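Local structure of 1,3-alpha-isomaltosidase (5X3I) at residues 420-431 against 475-483; 540-548 against 683-691. The protein hydrolyses the alpha-1,3-glucosidic linkages of the cyclic tetrasaccharide cyclobis-(1-6)-alpha-nigerosyl inside the cell, releasing isomaltose. The protein carries 1 engineered substitution. One frame throughout, in Å; residues are numbered along the deposited sequence.

Interaction 1: 420-431 against 475-483; sequences VLEADGTAYRNR and HAWGHDLVY
Tyr428 and Leu481 form the tightly packed part of this contact between two loops of the glycoside hydrolase barrel domain. Leu481 CD1 sits over one face of the phenol ring, 4.1 Å from its centroid, while the other branch, CD2, closes on Tyr428 CD1 at 3.6 Å. With CG anti to the backbone N (chi1 174°), the ring crosses to 475-483, where Tyr428 OH donates to His475 O at 2.7 Å, in the plane of that carbonyl. An alanine in place of Tyr428 would probably cost His475 O its phenol donor, leaving it to water, and open a gap against Leu481. Farther along, Leu421 and Val482 form a single antiparallel bridge, a hydrogen-bonded pair whose shorter bond, Val482 N to Leu421 O, measures 2.7 Å and is nearly straight (174°). Next to the bridge, Val420 CG1 lies over one face of the Tyr483 ring, whose hydroxyl bonds to Asn493.

The opposite character appears around exposed Ala423, where one water accepts from Ala423 N and donates to Glu422 OE1 and, weakly, Asp480 OD1; a second donates to Asp480 OD1 and reaches Arg431 NH2 only weakly. Trp477 O stands over the centre of the Arg431 guanidinium, 2.9 Å above its plane, so that the N-H groups point past it; NE donates instead to Ile29 O, and NH1 makes a 3.5 Å salt bridge to Glu422 OE2. The phenol thus ties 420-431 to the backbone next to Glu474, an active-site residue by similarity, while the shared water, with Arg431 close by, probably offsets the repulsion between the Glu422 and Asp480 carboxylates.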
loop_
_atom_site.group_PDB
_atom_site.type_symbol
_atom_site.label_atom_id
_atom_site.label_comp_id
_atom_site.label_asym_id
_atom_site.label_seq_id
_atom_site.Cartn_x
_atom_site.Cartn_y
_atom_site.Cartn_z
ATOM N N VAL A 420 -2.492 -20.056 5.146
ATOM C CA VAL A 420 -1.066 -19.921 4.898
ATOM C C VAL A 420 -0.322 -20.628 6.030
ATOM O O VAL A 420 -0.709 -20.512 7.188
ATOM C CB VAL A 420 -0.636 -18.443 4.811
ATOM C CG1 VAL A 420 0.887 -18.323 4.685
ATOM C CG2 VAL A 420 -1.328 -17.747 3.644
ATOM N N LEU A 421 0.725 -21.367 5.687
ATOM C CA LEU A 421 1.399 -22.252 6.638
ATOM C C LEU A 421 2.808 -21.800 7.031
ATOM O O LEU A 421 3.500 -21.156 6.250
ATOM C CB LEU A 421 1.495 -23.662 6.063
ATOM C CG LEU A 421 0.216 -24.439 5.756
ATOM C CD1 LEU A 421 0.578 -25.839 5.234
ATOM C CD2 LEU A 421 -0.666 -24.519 6.983
ATOM N N GLU A 422 3.213 -22.152 8.250
ATOM C CA GLU A 422 4.608 -22.044 8.653
ATOM C C GLU A 422 5.393 -23.194 8.035
ATOM O O GLU A 422 4.813 -24.107 7.446
ATOM C CB GLU A 422 4.755 -22.094 10.176
ATOM C CG GLU A 422 3.983 -21.055 10.947
ATOM C CD GLU A 422 4.773 -19.786 11.183
ATOM O OE1 GLU A 422 5.889 -19.650 10.644
ATOM O OE2 GLU A 422 4.277 -18.916 11.913
ATOM N N ALA A 423 6.705 -23.180 8.230
ATOM C CA ALA A 423 7.570 -24.218 7.686
ATOM C C ALA A 423 7.260 -25.562 8.332
ATOM O O ALA A 423 7.351 -26.594 7.687
ATOM C CB ALA A 423 9.041 -23.850 7.891
ATOM N N ASP A 424 6.845 -25.532 9.594
ATOM C CA ASP A 424 6.575 -26.757 10.338
ATOM C C ASP A 424 5.170 -27.300 10.080
ATOM O O ASP A 424 4.759 -28.273 10.694
ATOM C CB ASP A 424 6.792 -26.544 11.849
ATOM C CG ASP A 424 5.775 -25.609 12.479
ATOM O OD1 ASP A 424 4.878 -25.102 11.780
ATOM O OD2 ASP A 424 5.872 -25.379 13.703
ATOM N N GLY A 425 4.419 -26.642 9.200
ATOM C CA GLY A 425 3.125 -27.164 8.810
ATOM C C GLY A 425 1.941 -26.676 9.625
ATOM O O GLY A 425 0.796 -26.930 9.249
ATOM N N THR A 426 2.203 -26.000 10.740
ATOM C CA THR A 426 1.142 -25.324 11.491
ATOM C C THR A 426 0.707 -24.055 10.747
ATOM O O THR A 426 1.441 -23.551 9.907
ATOM C CB THR A 426 1.580 -24.938 12.911
ATOM O OG1 THR A 426 2.610 -23.947 12.844
ATOM C CG2 THR A 426 2.089 -26.171 13.697
ATOM N N ALA A 427 -0.484 -23.549 11.052
ATOM C CA ALA A 427 -0.986 -22.357 10.378
ATOM C C ALA A 427 -0.265 -21.108 10.852
ATOM O O ALA A 427 -0.026 -20.931 12.043
ATOM C CB ALA A 427 -2.490 -22.211 10.595
ATOM N N TYR A 428 0.085 -20.245 9.911
ATOM C CA TYR A 428 0.678 -18.956 10.246
ATOM C C TYR A 428 -0.279 -18.110 11.072
ATOM O O TYR A 428 -1.463 -18.060 10.781
ATOM C CB TYR A 428 1.066 -18.200 8.979
ATOM C CG TYR A 428 1.551 -16.799 9.242
ATOM C CD1 TYR A 428 2.800 -16.575 9.803
ATOM C CD2 TYR A 428 0.762 -15.701 8.932
ATOM C CE1 TYR A 428 3.249 -15.305 10.041
ATOM C CE2 TYR A 428 1.201 -14.426 9.171
ATOM C CZ TYR A 428 2.449 -14.230 9.725
ATOM O OH TYR A 428 2.897 -12.960 9.966
ATOM N N ARG A 429 0.221 -17.439 12.086
ATOM C CA ARG A 429 -0.521 -16.514 12.893
ATOM C C ARG A 429 -0.028 -15.086 12.784
ATOM O O ARG A 429 1.114 -14.802 12.926
ATOM C CB ARG A 429 -0.506 -16.915 14.344
ATOM C CG ARG A 429 -0.677 -18.375 14.626
ATOM C CD ARG A 429 -2.048 -18.878 14.387
ATOM N NE ARG A 429 -2.966 -18.476 15.429
ATOM C CZ ARG A 429 -3.279 -19.222 16.470
ATOM N NH1 ARG A 429 -2.705 -20.372 16.599
ATOM N NH2 ARG A 429 -4.132 -18.822 17.376
ATOM N N ASN A 430 -0.948 -14.201 12.518
ATOM C CA ASN A 430 -0.676 -12.797 12.386
ATOM C C ASN A 430 0.212 -12.302 13.518
ATOM O O ASN A 430 -0.122 -12.375 14.650
ATOM C CB ASN A 430 -1.959 -11.979 12.293
ATOM C CG ASN A 430 -1.723 -10.553 11.838
ATOM O OD1 ASN A 430 -0.845 -10.264 11.111
ATOM N ND2 ASN A 430 -2.567 -9.705 12.247
ATOM N N ARG A 431 1.397 -11.903 13.129
ATOM C CA ARG A 431 2.518 -11.672 14.016
ATOM C C ARG A 431 2.436 -10.224 14.175
ATOM O O ARG A 431 3.381 -9.625 14.533
ATOM C CB ARG A 431 3.859 -12.004 13.350
ATOM C CG ARG A 431 4.359 -13.405 13.562
ATOM C CD ARG A 431 4.908 -13.995 12.301
ATOM N NE ARG A 431 6.350 -13.985 12.166
ATOM C CZ ARG A 431 7.060 -15.074 11.859
ATOM N NH1 ARG A 431 6.462 -16.244 11.688
ATOM N NH2 ARG A 431 8.376 -15.020 11.719
ATOM N N HIS A 475 0.374 -8.701 6.009
ATOM C CA HIS A 475 0.531 -9.358 7.303
ATOM C C HIS A 475 1.520 -10.519 7.335
ATOM O O HIS A 475 1.853 -10.992 8.411
ATOM C CB HIS A 475 -0.829 -9.872 7.791
ATOM C CG HIS A 475 -1.973 -8.965 7.454
ATOM N ND1 HIS A 475 -2.200 -7.774 8.109
ATOM C CD2 HIS A 475 -2.936 -9.059 6.507
ATOM C CE1 HIS A 475 -3.263 -7.184 7.592
ATOM N NE2 HIS A 475 -3.729 -7.945 6.617
ATOM N N ALA A 476 1.962 -11.000 6.177
ATOM C CA ALA A 476 2.756 -12.213 6.196
ATOM C C ALA A 476 4.215 -11.874 6.457
ATOM O O ALA A 476 4.875 -11.283 5.620
ATOM C CB ALA A 476 2.626 -12.968 4.877
ATOM N N TRP A 477 4.713 -12.307 7.605
ATOM C CA TRP A 477 6.131 -12.192 7.906
ATOM C C TRP A 477 6.703 -13.572 8.164
ATOM O O TRP A 477 6.328 -14.232 9.122
ATOM C CB TRP A 477 6.376 -11.306 9.130
ATOM C CG TRP A 477 6.044 -9.862 8.967
ATOM C CD1 TRP A 477 5.772 -9.196 7.807
ATOM C CD2 TRP A 477 5.944 -8.897 10.015
ATOM N NE1 TRP A 477 5.511 -7.878 8.070
ATOM C CE2 TRP A 477 5.614 -7.668 9.420
ATOM C CE3 TRP A 477 6.110 -8.953 11.403
ATOM C CZ2 TRP A 477 5.438 -6.507 10.164
ATOM C CZ3 TRP A 477 5.940 -7.797 12.139
ATOM C CH2 TRP A 477 5.611 -6.592 11.520
ATOM N N GLY A 478 7.521 -14.038 7.234
ATOM C CA GLY A 478 8.604 -14.955 7.501
ATOM C C GLY A 478 9.144 -15.462 6.178
ATOM O O GLY A 478 8.391 -15.639 5.219
ATOM N N HIS A 479 10.398 -15.877 6.175
ATOM C CA HIS A 479 11.057 -16.227 4.934
ATOM C C HIS A 479 10.663 -17.627 4.523
ATOM O O HIS A 479 10.692 -17.963 3.360
ATOM C CB HIS A 479 12.581 -16.123 5.079
ATOM C CG HIS A 479 13.159 -17.141 6.010
ATOM N ND1 HIS A 479 12.969 -17.094 7.373
ATOM C CD2 HIS A 479 13.905 -18.245 5.774
ATOM C CE1 HIS A 479 13.584 -18.117 7.938
ATOM N NE2 HIS A 479 14.162 -18.830 6.989
ATOM N N ASP A 480 10.388 -18.458 5.519
ATOM C CA ASP A 480 10.067 -19.867 5.327
ATOM C C ASP A 480 8.576 -20.216 5.328
ATOM O O ASP A 480 8.232 -21.385 5.450
ATOM C CB ASP A 480 10.802 -20.724 6.353
ATOM C CG ASP A 480 10.536 -20.295 7.757
ATOM O OD1 ASP A 480 9.809 -19.302 7.951
ATOM O OD2 ASP A 480 11.068 -20.948 8.666
ATOM N N LEU A 481 7.697 -19.218 5.320
ATOM C CA LEU A 481 6.257 -19.494 5.199
ATOM C C LEU A 481 5.985 -20.319 3.940
ATOM O O LEU A 481 6.750 -20.266 2.993
ATOM C CB LEU A 481 5.445 -18.197 5.161
ATOM C CG LEU A 481 5.511 -17.270 6.375
ATOM C CD1 LEU A 481 4.501 -16.137 6.248
ATOM C CD2 LEU A 481 5.259 -18.049 7.648
ATOM N N VAL A 482 4.939 -21.138 3.957
ATOM C CA VAL A 482 4.617 -21.975 2.807
ATOM C C VAL A 482 3.221 -21.702 2.239
ATOM O O VAL A 482 2.224 -21.786 2.952
ATOM C CB VAL A 482 4.721 -23.465 3.165
ATOM C CG1 VAL A 482 4.368 -24.336 1.958
ATOM C CG2 VAL A 482 6.124 -23.792 3.688
ATOM N N TYR A 483 3.176 -21.394 0.944
ATOM C CA TYR A 483 1.939 -21.133 0.223
ATOM C C TYR A 483 1.586 -22.310 -0.662
ATOM O O TYR A 483 2.472 -22.999 -1.172
ATOM C CB TYR A 483 2.047 -19.881 -0.642
ATOM C CG TYR A 483 2.125 -18.590 0.124
ATOM C CD1 TYR A 483 3.350 -18.041 0.459
ATOM C CD2 TYR A 483 0.969 -17.907 0.500
ATOM C CE1 TYR A 483 3.435 -16.860 1.151
ATOM C CE2 TYR A 483 1.043 -16.721 1.196
ATOM C CZ TYR A 483 2.284 -16.200 1.516
ATOM O OH TYR A 483 2.383 -15.026 2.199
HETATM O O HOH W 1 7.685 -20.824 9.369
HETATM O O HOH W 2 2.294 -9.117 10.529
HETATM O O HOH W 3 -0.142 -7.525 10.379
HETATM O O HOH W 4 9.696 -17.732 10.029
#

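Interaction 2: 540-548 against 683-691. With SO4 (sulfate ion), chain E; SO4 (sulfate ion), chain F.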
loop_
_atom_site.group_PDB
_atom_site.type_symbol
_atom_site.label_atom_id
_atom_site.label_comp_id
_atom_site.label_asym_id
_atom_site.label_seq_id
_atom_site.Cartn_x
_atom_site.Cartn_y
_atom_site.Cartn_z
ATOM N N THR A 540 -1.754 17.033 7.519
ATOM C CA THR A 540 -0.604 17.933 7.535
ATOM C C THR A 540 -0.283 18.264 6.112
ATOM O O THR A 540 -0.621 17.501 5.211
ATOM C CB THR A 540 0.689 17.322 8.170
ATOM O OG1 THR A 540 1.132 16.204 7.390
ATOM C CG2 THR A 540 0.489 16.905 9.606
ATOM N N TRP A 541 0.411 19.372 5.903
ATOM C CA TRP A 541 0.839 19.725 4.564
ATOM C C TRP A 541 1.877 18.729 4.066
ATOM O O TRP A 541 1.914 18.405 2.884
ATOM C CB TRP A 541 1.386 21.151 4.530
ATOM C CG TRP A 541 0.343 22.145 4.887
ATOM C CD1 TRP A 541 0.056 22.618 6.129
ATOM C CD2 TRP A 541 -0.588 22.759 3.997
ATOM N NE1 TRP A 541 -0.987 23.504 6.069
ATOM C CE2 TRP A 541 -1.399 23.613 4.767
ATOM C CE3 TRP A 541 -0.808 22.679 2.622
ATOM C CZ2 TRP A 541 -2.420 24.377 4.210
ATOM C CZ3 TRP A 541 -1.822 23.443 2.067
ATOM C CH2 TRP A 541 -2.613 24.282 2.861
ATOM N N GLN A 542 2.709 18.238 4.978
ATOM C CA GLN A 542 3.737 17.277 4.609
ATOM C C GLN A 542 3.118 15.996 4.036
ATOM O O GLN A 542 3.585 15.473 3.040
ATOM C CB GLN A 542 4.635 16.951 5.812
ATOM C CG GLN A 542 5.748 15.979 5.469
ATOM C CD GLN A 542 6.694 15.700 6.628
ATOM O OE1 GLN A 542 6.278 15.568 7.774
ATOM N NE2 GLN A 542 7.975 15.604 6.321
ATOM N N ALA A 543 2.060 15.504 4.663
ATOM C CA ALA A 543 1.373 14.311 4.166
ATOM C C ALA A 543 0.691 14.569 2.815
ATOM O O ALA A 543 0.665 13.702 1.954
ATOM C CB ALA A 543 0.367 13.823 5.181
ATOM N N PHE A 544 0.147 15.769 2.653
ATOM C CA PHE A 544 -0.463 16.214 1.402
ATOM C C PHE A 544 0.573 16.092 0.283
ATOM O O PHE A 544 0.337 15.432 -0.733
ATOM C CB PHE A 544 -0.981 17.652 1.582
ATOM C CG PHE A 544 -1.753 18.230 0.401
ATOM C CD1 PHE A 544 -2.005 17.506 -0.751
ATOM C CD2 PHE A 544 -2.211 19.547 0.465
ATOM C CE1 PHE A 544 -2.705 18.077 -1.814
ATOM C CE2 PHE A 544 -2.910 20.119 -0.592
ATOM C CZ PHE A 544 -3.157 19.377 -1.731
ATOM N N ARG A 545 1.737 16.700 0.485
ATOM C CA ARG A 545 2.793 16.640 -0.517
ATOM C C ARG A 545 3.238 15.204 -0.770
ATOM O O ARG A 545 3.375 14.797 -1.915
ATOM C CB ARG A 545 3.993 17.504 -0.098
ATOM C CG ARG A 545 3.666 18.986 0.000
ATOM C CD ARG A 545 4.921 19.825 0.241
ATOM N NE ARG A 545 5.409 19.719 1.609
ATOM C CZ ARG A 545 5.096 20.566 2.579
ATOM N NH1 ARG A 545 4.297 21.589 2.328
ATOM N NH2 ARG A 545 5.595 20.401 3.798
ATOM N N SER A 546 3.448 14.434 0.295
ATOM C CA SER A 546 3.840 13.037 0.138
ATOM C C SER A 546 2.801 12.279 -0.692
ATOM O O SER A 546 3.138 11.431 -1.521
ATOM C CB SER A 546 4.007 12.359 1.495
ATOM O OG SER A 546 5.117 12.882 2.201
ATOM N N SER A 547 1.537 12.614 -0.481
ATOM C CA SER A 547 0.459 11.905 -1.155
ATOM C C SER A 547 0.441 12.186 -2.657
ATOM O O SER A 547 0.274 11.271 -3.448
ATOM C CB SER A 547 -0.875 12.265 -0.513
ATOM O OG SER A 547 -0.931 11.770 0.813
ATOM N N VAL A 548 0.632 13.441 -3.049
ATOM C CA VAL A 548 0.768 13.771 -4.465
ATOM C C VAL A 548 1.902 12.961 -5.116
ATOM O O VAL A 548 1.749 12.436 -6.213
ATOM C CB VAL A 548 1.024 15.275 -4.675
ATOM C CG1 VAL A 548 1.371 15.563 -6.125
ATOM C CG2 VAL A 548 -0.191 16.085 -4.230
ATOM N N ILE A 683 -2.256 20.334 -13.863
ATOM C CA ILE A 683 -2.667 20.658 -12.508
ATOM C C ILE A 683 -1.465 21.070 -11.664
ATOM O O ILE A 683 -0.394 20.493 -11.798
ATOM C CB ILE A 683 -3.359 19.457 -11.839
ATOM C CG1 ILE A 683 -4.282 18.734 -12.825
ATOM C CG2 ILE A 683 -4.078 19.889 -10.581
ATOM C CD1 ILE A 683 -5.380 19.606 -13.409
ATOM N N ASN A 684 -1.651 22.057 -10.798
ATOM C CA ASN A 684 -0.604 22.475 -9.876
ATOM C C ASN A 684 -1.133 22.737 -8.474
ATOM O O ASN A 684 -1.399 23.880 -8.114
ATOM C CB ASN A 684 0.104 23.726 -10.405
ATOM C CG ASN A 684 1.344 24.077 -9.602
ATOM O OD1 ASN A 684 1.827 23.278 -8.808
ATOM N ND2 ASN A 684 1.861 25.282 -9.809
ATOM N N PRO A 685 -1.262 21.676 -7.672
ATOM C CA PRO A 685 -1.838 21.720 -6.333
ATOM C C PRO A 685 -1.201 22.795 -5.478
ATOM O O PRO A 685 0.004 23.015 -5.596
ATOM C CB PRO A 685 -1.520 20.334 -5.772
ATOM C CG PRO A 685 -1.414 19.474 -6.967
ATOM C CD PRO A 685 -0.803 20.322 -8.023
ATOM N N VAL A 686 -1.970 23.441 -4.612
ATOM C CA VAL A 686 -1.357 24.413 -3.733
ATOM C C VAL A 686 -1.004 23.694 -2.440
ATOM O O VAL A 686 -1.864 23.328 -1.647
ATOM C CB VAL A 686 -2.285 25.601 -3.475
ATOM C CG1 VAL A 686 -1.594 26.628 -2.603
ATOM C CG2 VAL A 686 -2.697 26.222 -4.784
ATOM N N LEU A 687 0.296 23.485 -2.268
ATOM C CA LEU A 687 0.850 22.623 -1.226
ATOM C C LEU A 687 1.384 23.320 0.025
ATOM O O LEU A 687 2.036 22.685 0.848
ATOM C CB LEU A 687 1.932 21.742 -1.836
ATOM C CG LEU A 687 1.331 20.829 -2.903
ATOM C CD1 LEU A 687 2.399 20.074 -3.632
ATOM C CD2 LEU A 687 0.332 19.868 -2.284
ATOM N N GLU A 688 1.205 24.633 0.124
ATOM C CA GLU A 688 1.675 25.359 1.300
ATOM C C GLU A 688 0.616 26.270 1.911
ATOM O O GLU A 688 -0.176 26.874 1.197
ATOM C CB GLU A 688 2.912 26.184 0.942
ATOM C CG GLU A 688 4.149 25.349 0.711
ATOM C CD GLU A 688 5.262 26.140 0.064
ATOM O OE1 GLU A 688 6.320 25.543 -0.229
ATOM O OE2 GLU A 688 5.073 27.355 -0.157
ATOM N N PRO A 689 0.613 26.388 3.244
ATOM C CA PRO A 689 -0.329 27.299 3.898
ATOM C C PRO A 689 0.068 28.755 3.687
ATOM O O PRO A 689 1.256 29.042 3.594
ATOM C CB PRO A 689 -0.221 26.914 5.371
ATOM C CG PRO A 689 1.191 26.414 5.518
ATOM C CD PRO A 689 1.529 25.748 4.205
ATOM N N GLY A 690 -0.911 29.647 3.598
ATOM C CA GLY A 690 -0.647 31.069 3.508
ATOM C C GLY A 690 -0.372 31.609 2.117
ATOM O O GLY A 690 -0.128 32.797 1.966
ATOM N N ALA A 691 -0.428 30.766 1.093
ATOM C CA ALA A 691 -0.094 31.230 -0.253
ATOM C C ALA A 691 -1.238 32.008 -0.897
ATOM O O ALA A 691 -2.336 31.490 -1.035
ATOM C CB ALA A 691 0.290 30.060 -1.131
HETATM S S SO4 E . 2.760 20.400 8.511
HETATM O O1 SO4 E . 1.309 20.574 8.405
HETATM O O2 SO4 E . 3.314 19.813 7.303
HETATM O O3 SO4 E . 3.354 21.713 8.726
HETATM O O4 SO4 E . 3.026 19.527 9.649
HETATM S S SO4 F . 8.328 17.739 2.718
HETATM O O1 SO4 F . 9.151 18.616 1.892
HETATM O O2 SO4 F . 7.095 17.429 1.996
HETATM O O3 SO4 F . 9.050 16.500 2.988
HETATM O O4 SO4 F . 8.037 18.406 3.982
#
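The first two turns of helix 541-556 face the loop that follows strand 681-683 and ends in a type II turn from Glu688 to Ala691, the backbones coming closest at Arg545 and Leu687, with CA atoms 6.3 Å apart. Leu687 is the central side chain: its CB packs against Arg545 CG, and its CD2 stands almost on the normal of the Phe544 ring, 3.4 Å from the centroid. With chi1 at -175° the Phe544 ring extends to where Leu687 CD2 crosses its face. Pro689 covers one face of the Trp541 indole, CD lying 3.6 Å from the centroid of the five-membered ring, a CH-pi contact, while Val686 O approaches the edge of the indole.

Arg545 NH1 gives a weak, bent bond (127°) to Leu687 O at 2.9 Å. Arg545 NE and NH2 hold one sulfate ion, NE to its O2 at 2.9 Å and nearly straight. A second sulfate accepts from Trp541 N and Gln542 N at the helix start, where Thr540, the N-cap residue, accepts from Ala543 N through OG1; both ions probably come from the crystallisation liquor. The arrangement joins an N-capped TIM-barrel helix to the C-terminal beta domain of a family 31 glycoside hydrolase.

How the interactions relate
Both contacts involve the TIM-barrel domain, on opposite sides of the chain's centre, with nearest atoms about 20 Å apart, and they share no element. Interaction 1 stays within that domain, joining two of its loops beside the active site; interaction 2 crosses from a barrel helix to the C-terminal domain, away from the annotated sites. Both are partly buried; interaction 1 has a polar bond, that of the phenol, within its packed part, while interaction 2 keeps its charged groups at the margin. Main-chain bonds and bridging waters also link 420-431 to 475-483, whereas 540-548 and 683-691 rely on leucine and proline over aromatic faces, with one weak bond from an arginine to the loop backbone and sulfate ions at the helix side.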